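Local coordinates for nuclease-like protein (Chaetomium thermophilum, PDB 6GRB) that probably acts as a junction-resolving nuclease, cutting four-way Holliday junctions and 5' flaps in DNA, at residues Ser182-Glu187 and Val212-Ala217; Asp116-Gly119 and Ala123-Ala126; Gly391-Gln396 and Asp434-Asp439. All blocks are in the same frame, centred on the assembly; numbering follows the deposited sequence.

Contact 1: Ser182-Glu187 and Val212-Ala217; sequences SGLDRE and VACQAA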
loop_
_atom_site.group_PDB
_atom_site.type_symbol
_atom_site.label_atom_id
_atom_site.label_comp_id
_atom_site.label_asym_id
_atom_site.label_seq_id
_atom_site.Cartn_x
_atom_site.Cartn_y
_atom_site.Cartn_z
ATOM N N SER A 182 -5.073 -20.846 11.706
ATOM C CA SER A 182 -3.691 -20.919 12.167
ATOM C C SER A 182 -3.565 -20.504 13.627
ATOM O O SER A 182 -2.717 -21.036 14.356
ATOM C CB SER A 182 -2.798 -20.040 11.298
ATOM O OG SER A 182 -3.001 -18.666 11.594
ATOM N N GLY A 183 -4.402 -19.566 14.074
ATOM C CA GLY A 183 -4.200 -18.935 15.358
ATOM C C GLY A 183 -3.000 -18.016 15.450
ATOM O O GLY A 183 -2.710 -17.512 16.540
ATOM N N LEU A 184 -2.296 -17.759 14.348
ATOM C CA LEU A 184 -1.042 -17.020 14.410
ATOM C C LEU A 184 -1.306 -15.543 14.661
ATOM O O LEU A 184 -1.952 -14.873 13.854
ATOM C CB LEU A 184 -0.239 -17.208 13.125
ATOM C CG LEU A 184 0.604 -18.482 13.087
ATOM C CD1 LEU A 184 1.106 -18.752 11.667
ATOM C CD2 LEU A 184 1.759 -18.403 14.089
ATOM N N ASP A 185 -0.814 -15.041 15.781
ATOM C CA ASP A 185 -0.790 -13.617 16.071
ATOM C C ASP A 185 0.650 -13.149 16.035
ATOM O O ASP A 185 1.572 -13.925 15.776
ATOM C CB ASP A 185 -1.446 -13.305 17.419
ATOM C CG ASP A 185 -0.798 -14.060 18.599
ATOM O OD1 ASP A 185 0.329 -13.688 19.029
ATOM O OD2 ASP A 185 -1.433 -15.012 19.109
ATOM N N ARG A 186 0.831 -11.866 16.314
ATOM C CA ARG A 186 2.145 -11.246 16.200
ATOM C C ARG A 186 3.225 -12.049 16.926
ATOM O O ARG A 186 4.313 -12.281 16.381
ATOM C CB ARG A 186 2.083 -9.809 16.727
ATOM C CG ARG A 186 3.381 -9.085 16.552
ATOM C CD ARG A 186 3.297 -7.624 16.938
ATOM N NE ARG A 186 4.606 -6.990 16.806
ATOM C CZ ARG A 186 4.878 -5.740 17.173
ATOM N NH1 ARG A 186 3.918 -4.983 17.697
ATOM N NH2 ARG A 186 6.109 -5.249 17.010
ATOM N N GLU A 187 2.944 -12.494 18.157
ATOM C CA GLU A 187 3.946 -13.267 18.888
ATOM C C GLU A 187 4.048 -14.705 18.403
ATOM O O GLU A 187 5.090 -15.332 18.607
ATOM C CB GLU A 187 3.667 -13.275 20.394
ATOM C CG GLU A 187 3.191 -11.967 20.951
ATOM C CD GLU A 187 1.680 -11.915 20.979
ATOM O OE1 GLU A 187 1.083 -12.772 21.677
ATOM O OE2 GLU A 187 1.089 -11.055 20.279
ATOM N N VAL A 212 6.374 -27.315 12.535
ATOM C CA VAL A 212 6.489 -27.465 13.988
ATOM C C VAL A 212 6.702 -26.130 14.701
ATOM O O VAL A 212 6.372 -26.027 15.888
ATOM C CB VAL A 212 7.580 -28.472 14.430
ATOM C CG1 VAL A 212 7.572 -29.756 13.556
ATOM C CG2 VAL A 212 8.961 -27.843 14.475
ATOM N N ALA A 213 7.198 -25.089 14.021
ATOM C CA ALA A 213 7.186 -23.762 14.638
ATOM C C ALA A 213 5.760 -23.303 14.893
ATOM O O ALA A 213 5.478 -22.625 15.888
ATOM C CB ALA A 213 7.909 -22.741 13.760
ATOM N N CYS A 214 4.848 -23.676 14.003
ATOM C CA CYS A 214 3.483 -23.185 14.070
ATOM C C CYS A 214 2.676 -23.915 15.132
ATOM O O CYS A 214 1.806 -23.313 15.764
ATOM C CB CYS A 214 2.817 -23.324 12.703
ATOM S SG CYS A 214 1.312 -22.381 12.571
ATOM N N GLN A 215 2.922 -25.211 15.325
ATOM C CA GLN A 215 2.229 -25.906 16.398
ATOM C C GLN A 215 2.867 -25.624 17.754
ATOM O O GLN A 215 2.208 -25.807 18.785
ATOM C CB GLN A 215 2.134 -27.420 16.101
ATOM C CG GLN A 215 3.395 -28.101 15.575
ATOM C CD GLN A 215 3.119 -29.272 14.627
ATOM O OE1 GLN A 215 2.088 -29.319 13.952
ATOM N NE2 GLN A 215 4.058 -30.206 14.557
ATOM N N ALA A 216 4.114 -25.143 17.771
ATOM C CA ALA A 216 4.677 -24.543 18.978
ATOM C C ALA A 216 3.980 -23.226 19.307
ATOM O O ALA A 216 3.580 -22.992 20.453
ATOM C CB ALA A 216 6.181 -24.319 18.804
ATOM N N ALA A 217 3.845 -22.345 18.311
ATOM C CA ALA A 217 3.099 -21.103 18.499
ATOM C C ALA A 217 1.701 -21.381 19.043
ATOM O O ALA A 217 1.253 -20.734 19.997
ATOM C CB ALA A 217 3.019 -20.334 17.181
#
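Leu184 turns its CG anti to its own carbonyl carbon (chi1 -84°), and this sends the branched end to helix 210-226, where it meets Cys214 and Ala217. On the helix, Cys214 has SG anti to the backbone N (chi1 -165°), which lays the sulfur in the path of the leucine. The two methyls then share the work. CD1 of Leu184 lies 3.7 Å from SG of Cys214, with CG of Leu184 close behind at 4.0 Å from the same SG. The other branch goes to the neighbouring turn: CD2 of Leu184 rests 3.9 Å from CB of Ala217. Cys214 and Ala217 are three residues apart on the helix, so the leucine is one apolar side chain lying against two successive turns. Between these two segments the contact is van der Waals, and the small side chain of Ala217 is consistent with the close approach of the loop.

The loop is shaped locally. Leu184 N donates an almost straight bond to Ser182 OG, 3.0 Å long with an angle of 170° at the hydrogen, which makes an ST turn. Gly183 sits at its middle with positive phi, a conformation that glycine adopts easily. Farther on, Asp185 OD1 receives weak bonds from the backbone N of Glu187 and of Gly188.

Ile6 and Ile10 of helix 6-10 and Val192 of helix 191-196 also touch the leucine, while Lys218 NZ bonds to the carbonyl O of Ser182. The DNA comes within about 4 Å of the nearest atom. Helices 191-196 and 210-226, with the glycine-rich connection between them, are consistent with the helix-two-turn-helix (H2TH) motif with which nucleases of this family grip DNA, and the loop 182-187 packs against the second of these helices.

Contact 2: Asp116-Gly119 and Ala123-Ala126; sequences DAPG and AECA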
loop_
_atom_site.group_PDB
_atom_site.type_symbol
_atom_site.label_atom_id
_atom_site.label_comp_id
_atom_site.label_asym_id
_atom_site.label_seq_id
_atom_site.Cartn_x
_atom_site.Cartn_y
_atom_site.Cartn_z
ATOM N N ASP A 116 11.398 9.052 5.295
ATOM C CA ASP A 116 12.555 8.176 5.452
ATOM C C ASP A 116 12.451 7.528 6.823
ATOM O O ASP A 116 12.508 8.218 7.837
ATOM C CB ASP A 116 13.856 8.949 5.289
ATOM C CG ASP A 116 13.896 9.738 3.986
ATOM O OD1 ASP A 116 14.352 9.182 2.954
ATOM O OD2 ASP A 116 13.433 10.917 3.980
ATOM N N ALA A 117 12.242 6.210 6.848
ATOM C CA ALA A 117 12.272 5.473 8.105
ATOM C C ALA A 117 13.686 5.506 8.681
ATOM O O ALA A 117 14.658 5.624 7.940
ATOM C CB ALA A 117 11.836 4.025 7.892
ATOM N N PRO A 118 13.839 5.412 10.002
ATOM C CA PRO A 118 15.208 5.309 10.539
ATOM C C PRO A 118 15.847 3.970 10.224
ATOM O O PRO A 118 17.044 3.925 9.915
ATOM C CB PRO A 118 15.016 5.519 12.044
ATOM C CG PRO A 118 13.617 5.037 12.300
ATOM C CD PRO A 118 12.821 5.404 11.068
ATOM N N GLY A 119 15.082 2.877 10.282
ATOM C CA GLY A 119 15.590 1.573 9.914
ATOM C C GLY A 119 14.837 0.923 8.773
ATOM O O GLY A 119 14.736 1.472 7.667
ATOM N N ALA A 123 8.975 -2.026 9.124
ATOM C CA ALA A 123 8.698 -1.784 10.531
ATOM C C ALA A 123 8.101 -0.408 10.732
ATOM O O ALA A 123 7.247 -0.229 11.605
ATOM C CB ALA A 123 9.958 -1.946 11.371
ATOM N N GLU A 124 8.502 0.562 9.911
ATOM C CA GLU A 124 8.050 1.930 10.120
ATOM C C GLU A 124 6.642 2.134 9.575
ATOM O O GLU A 124 5.813 2.767 10.247
ATOM C CB GLU A 124 9.034 2.902 9.501
ATOM C CG GLU A 124 8.538 4.295 9.416
ATOM C CD GLU A 124 8.891 5.113 10.645
ATOM O OE1 GLU A 124 8.634 6.346 10.641
ATOM O OE2 GLU A 124 9.430 4.527 11.610
ATOM N N CYS A 125 6.353 1.579 8.383
ATOM C CA CYS A 125 4.986 1.558 7.870
ATOM C C CYS A 125 4.019 1.020 8.922
ATOM O O CYS A 125 2.990 1.644 9.222
ATOM C CB CYS A 125 4.895 0.704 6.604
ATOM S SG CYS A 125 5.705 1.372 5.128
ATOM N N ALA A 126 4.335 -0.155 9.480
ATOM C CA ALA A 126 3.462 -0.771 10.474
ATOM C C ALA A 126 3.301 0.128 11.698
ATOM O O ALA A 126 2.198 0.267 12.245
ATOM C CB ALA A 126 4.015 -2.139 10.874
#
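This is a short-range, buried packing contact at a strand-to-helix connection: Ala117 and Pro118, just past the edge strand 113-116 of the nuclease sheet, lie against Glu124 in the first turn of helix 121-130. Ala117 meets the aliphatic part of the glutamate, Pro118 its carboxylate end. Ala117 CB sits 3.4 Å from Glu124 CB and 3.6 Å from Glu124 CG, so the methyl presses on the root of the side chain. The glutamate has CG anti to its backbone N (chi1 168°) and then bends at chi2 (91°), which folds the carboxylate over toward the proline. There the side chains of Pro118 and Glu124 cross at about a right angle, with Pro118 CD 3.5 Å from Glu124 OE2.

Both carboxylate oxygens are hydrogen-bonded outside the two segments; OE1 takes His115 NE2 and Ser283 OG. Val77 of strand 73-78 packs on both Ala117 and the glutamate. With an alanine in its place, His115 and Ser283 would probably lose their shared acceptor and a gap would be left beside Pro118, where the carboxylate lay.

The side chain of Glu122, seen as a metal ligand in a structure of this protein, is about 7 Å from that of Glu124. The chemistry is mixed: the stem packs on carbon while the buried carboxylate is satisfied by hydrogen bonds, OE1 tying it to His115 of strand 113-116 and to Ser283.

Contact 3: Gly391-Gln396 and Asp434-Asp439; sequences GLDPGQ and DPWQPD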
loop_
_atom_site.group_PDB
_atom_site.type_symbol
_atom_site.label_atom_id
_atom_site.label_comp_id
_atom_site.label_asym_id
_atom_site.label_seq_id
_atom_site.Cartn_x
_atom_site.Cartn_y
_atom_site.Cartn_z
ATOM N N GLY A 391 -4.463 22.930 -17.296
ATOM C CA GLY A 391 -3.926 24.267 -17.188
ATOM C C GLY A 391 -2.745 24.559 -18.087
ATOM O O GLY A 391 -2.356 25.730 -18.208
ATOM N N LEU A 392 -2.175 23.551 -18.733
ATOM C CA LEU A 392 -1.126 23.804 -19.709
ATOM C C LEU A 392 -1.726 24.067 -21.083
ATOM O O LEU A 392 -2.849 23.666 -21.392
ATOM C CB LEU A 392 -0.136 22.637 -19.775
ATOM C CG LEU A 392 0.758 22.681 -18.545
ATOM C CD1 LEU A 392 1.771 21.565 -18.524
ATOM C CD2 LEU A 392 1.439 24.046 -18.479
ATOM N N ASP A 393 -0.945 24.756 -21.910
ATOM C CA ASP A 393 -1.351 25.178 -23.239
ATOM C C ASP A 393 -0.421 24.542 -24.271
ATOM O O ASP A 393 0.796 24.805 -24.243
ATOM C CB ASP A 393 -1.303 26.705 -23.305
ATOM C CG ASP A 393 -1.903 27.262 -24.576
ATOM O OD1 ASP A 393 -2.780 26.601 -25.191
ATOM O OD2 ASP A 393 -1.491 28.377 -24.954
ATOM N N PRO A 394 -0.920 23.678 -25.165
ATOM C CA PRO A 394 -0.031 23.060 -26.168
ATOM C C PRO A 394 0.670 24.040 -27.104
ATOM O O PRO A 394 1.824 23.788 -27.476
ATOM C CB PRO A 394 -0.984 22.133 -26.937
ATOM C CG PRO A 394 -2.010 21.755 -25.939
ATOM C CD PRO A 394 -2.214 22.979 -25.080
ATOM N N GLY A 395 0.015 25.138 -27.501
ATOM C CA GLY A 395 0.573 26.090 -28.462
ATOM C C GLY A 395 1.781 26.881 -27.972
ATOM O O GLY A 395 2.447 27.519 -28.793
ATOM N N GLN A 396 2.066 26.875 -26.668
ATOM C CA GLN A 396 3.268 27.510 -26.132
ATOM C C GLN A 396 4.501 26.620 -26.264
ATOM O O GLN A 396 5.555 26.936 -25.685
ATOM C CB GLN A 396 3.050 27.888 -24.659
ATOM C CG GLN A 396 2.004 28.989 -24.475
ATOM C CD GLN A 396 2.080 29.690 -23.117
ATOM O OE1 GLN A 396 2.598 29.143 -22.126
ATOM N NE2 GLN A 396 1.561 30.923 -23.070
ATOM N N ASP A 434 -7.466 15.566 -29.299
ATOM C CA ASP A 434 -7.518 17.005 -29.072
ATOM C C ASP A 434 -7.744 17.259 -27.585
ATOM O O ASP A 434 -8.838 16.963 -27.077
ATOM C CB ASP A 434 -8.632 17.643 -29.898
ATOM C CG ASP A 434 -8.690 19.174 -29.767
ATOM O OD1 ASP A 434 -8.135 19.763 -28.803
ATOM O OD2 ASP A 434 -9.322 19.798 -30.654
ATOM N N PRO A 435 -6.763 17.819 -26.856
ATOM C CA PRO A 435 -6.994 18.192 -25.447
ATOM C C PRO A 435 -8.113 19.211 -25.222
ATOM O O PRO A 435 -8.479 19.483 -24.075
ATOM C CB PRO A 435 -5.632 18.761 -25.010
ATOM C CG PRO A 435 -4.833 18.980 -26.304
ATOM C CD PRO A 435 -5.344 17.947 -27.249
ATOM N N TRP A 436 -8.670 19.789 -26.286
ATOM C CA TRP A 436 -9.734 20.777 -26.116
ATOM C C TRP A 436 -11.137 20.215 -26.324
ATOM O O TRP A 436 -12.101 20.800 -25.819
ATOM C CB TRP A 436 -9.491 21.973 -27.040
ATOM C CG TRP A 436 -8.251 22.694 -26.627
ATOM C CD1 TRP A 436 -7.022 22.626 -27.224
ATOM C CD2 TRP A 436 -8.097 23.550 -25.484
ATOM N NE1 TRP A 436 -6.118 23.409 -26.535
ATOM C CE2 TRP A 436 -6.755 23.985 -25.464
ATOM C CE3 TRP A 436 -8.967 23.996 -24.476
ATOM C CZ2 TRP A 436 -6.263 24.851 -24.483
ATOM C CZ3 TRP A 436 -8.469 24.856 -23.492
ATOM C CH2 TRP A 436 -7.131 25.271 -23.507
ATOM N N GLN A 437 -11.255 19.052 -26.930
ATOM C CA GLN A 437 -12.551 18.417 -27.074
ATOM C C GLN A 437 -12.876 17.710 -25.764
ATOM O O GLN A 437 -12.010 17.499 -24.940
ATOM C CB GLN A 437 -12.524 17.374 -28.184
ATOM C CG GLN A 437 -12.741 17.915 -29.584
ATOM C CD GLN A 437 -13.451 19.253 -29.608
ATOM O OE1 GLN A 437 -14.632 19.348 -29.284
ATOM N NE2 GLN A 437 -12.739 20.291 -30.011
ATOM N N PRO A 438 -14.139 17.353 -25.557
ATOM C CA PRO A 438 -14.513 16.628 -24.330
ATOM C C PRO A 438 -13.947 15.213 -24.283
ATOM O O PRO A 438 -14.053 14.454 -25.251
ATOM C CB PRO A 438 -16.045 16.616 -24.393
ATOM C CG PRO A 438 -16.377 17.835 -25.193
ATOM C CD PRO A 438 -15.316 17.922 -26.234
ATOM N N ASP A 439 -13.361 14.859 -23.140
ATOM C CA ASP A 439 -12.937 13.502 -22.812
ATOM C C ASP A 439 -13.922 12.906 -21.806
ATOM O O ASP A 439 -14.673 13.630 -21.147
ATOM C CB ASP A 439 -11.513 13.498 -22.231
ATOM C CG ASP A 439 -10.743 12.202 -22.507
ATOM O OD1 ASP A 439 -11.347 11.117 -22.670
ATOM O OD2 ASP A 439 -9.499 12.278 -22.557
#
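Pro394 and Pro435 touch at their ring ends, with CG of Pro394 4.0 Å from CG of Pro435, the two rings sliding past each other in opposite directions. The indole of Trp436 adds to this apolar patch. Pro394 CD comes to 4.2 Å from Trp436 NE1, approaching the ring obliquely. Farther round the indole, Asp393 OD1 lies at the edge of the ring system and near its plane, 4.0 Å from Trp436 CZ2, while the carboxylate as a whole stands steeply to the ring, their planes 77° apart. A carboxylate oxygen placed there is probably attracted by the slightly positive hydrogens of the indole rim, although the separation makes this a mild attraction.

Two torsions set up this meeting. Asp393 carries CG anti to its backbone N (chi1 -171°), which brings the acid group to the indole edge, and Trp436 has CG anti to its carbonyl carbon (chi1 -66°), which swings the ring across to segment 391-396. Behind the tryptophan, Asp434 OD1 accepts a bond from the backbone N of Trp436 at 2.6 Å, from above the carboxylate plane. This Asx turn coincides with a type I beta turn, closed by the backbone bond from Gln437 N to Asp434 O at 3.2 Å, so the turn that presents Pro435 and Trp436 is held twice.

Both prolines pack on Ile323 and Ile326 of the long helix 318-340, and Ala387 of helix 386-390 touches Pro435 and Trp436. Gly391, just past helix 386-390, has positive phi and opens the first segment; the second leads into strand 439-444 of the antiparallel sheet 364-371, 377-384 and 439-444. The contact thus brings together the two ends of the long connection between helix 386-390 and strand 439-444, both resting on helix 318-340.

Along the chain the three come in series: contact 2, then contact 1, then contact 3. Contacts 2 and 1 belong to the nuclease end, their centres 25 Å apart and their nearest atoms about 7 Å apart. Contact 2 packs the loop after edge strand 113-116 of the mixed sheet against helix 121-130 near the metal site, whereas contact 1 seats a loop on helix 210-226 beside the DNA. Contact 3, in the C-terminal domain, is centred 42 Å from contact 2 and 58 Å from contact 1, on the opposite side of the chain's centre from the latter. This N-terminal portion of the longer protein therefore spans metal site, helices beside the DNA and a more distant domain.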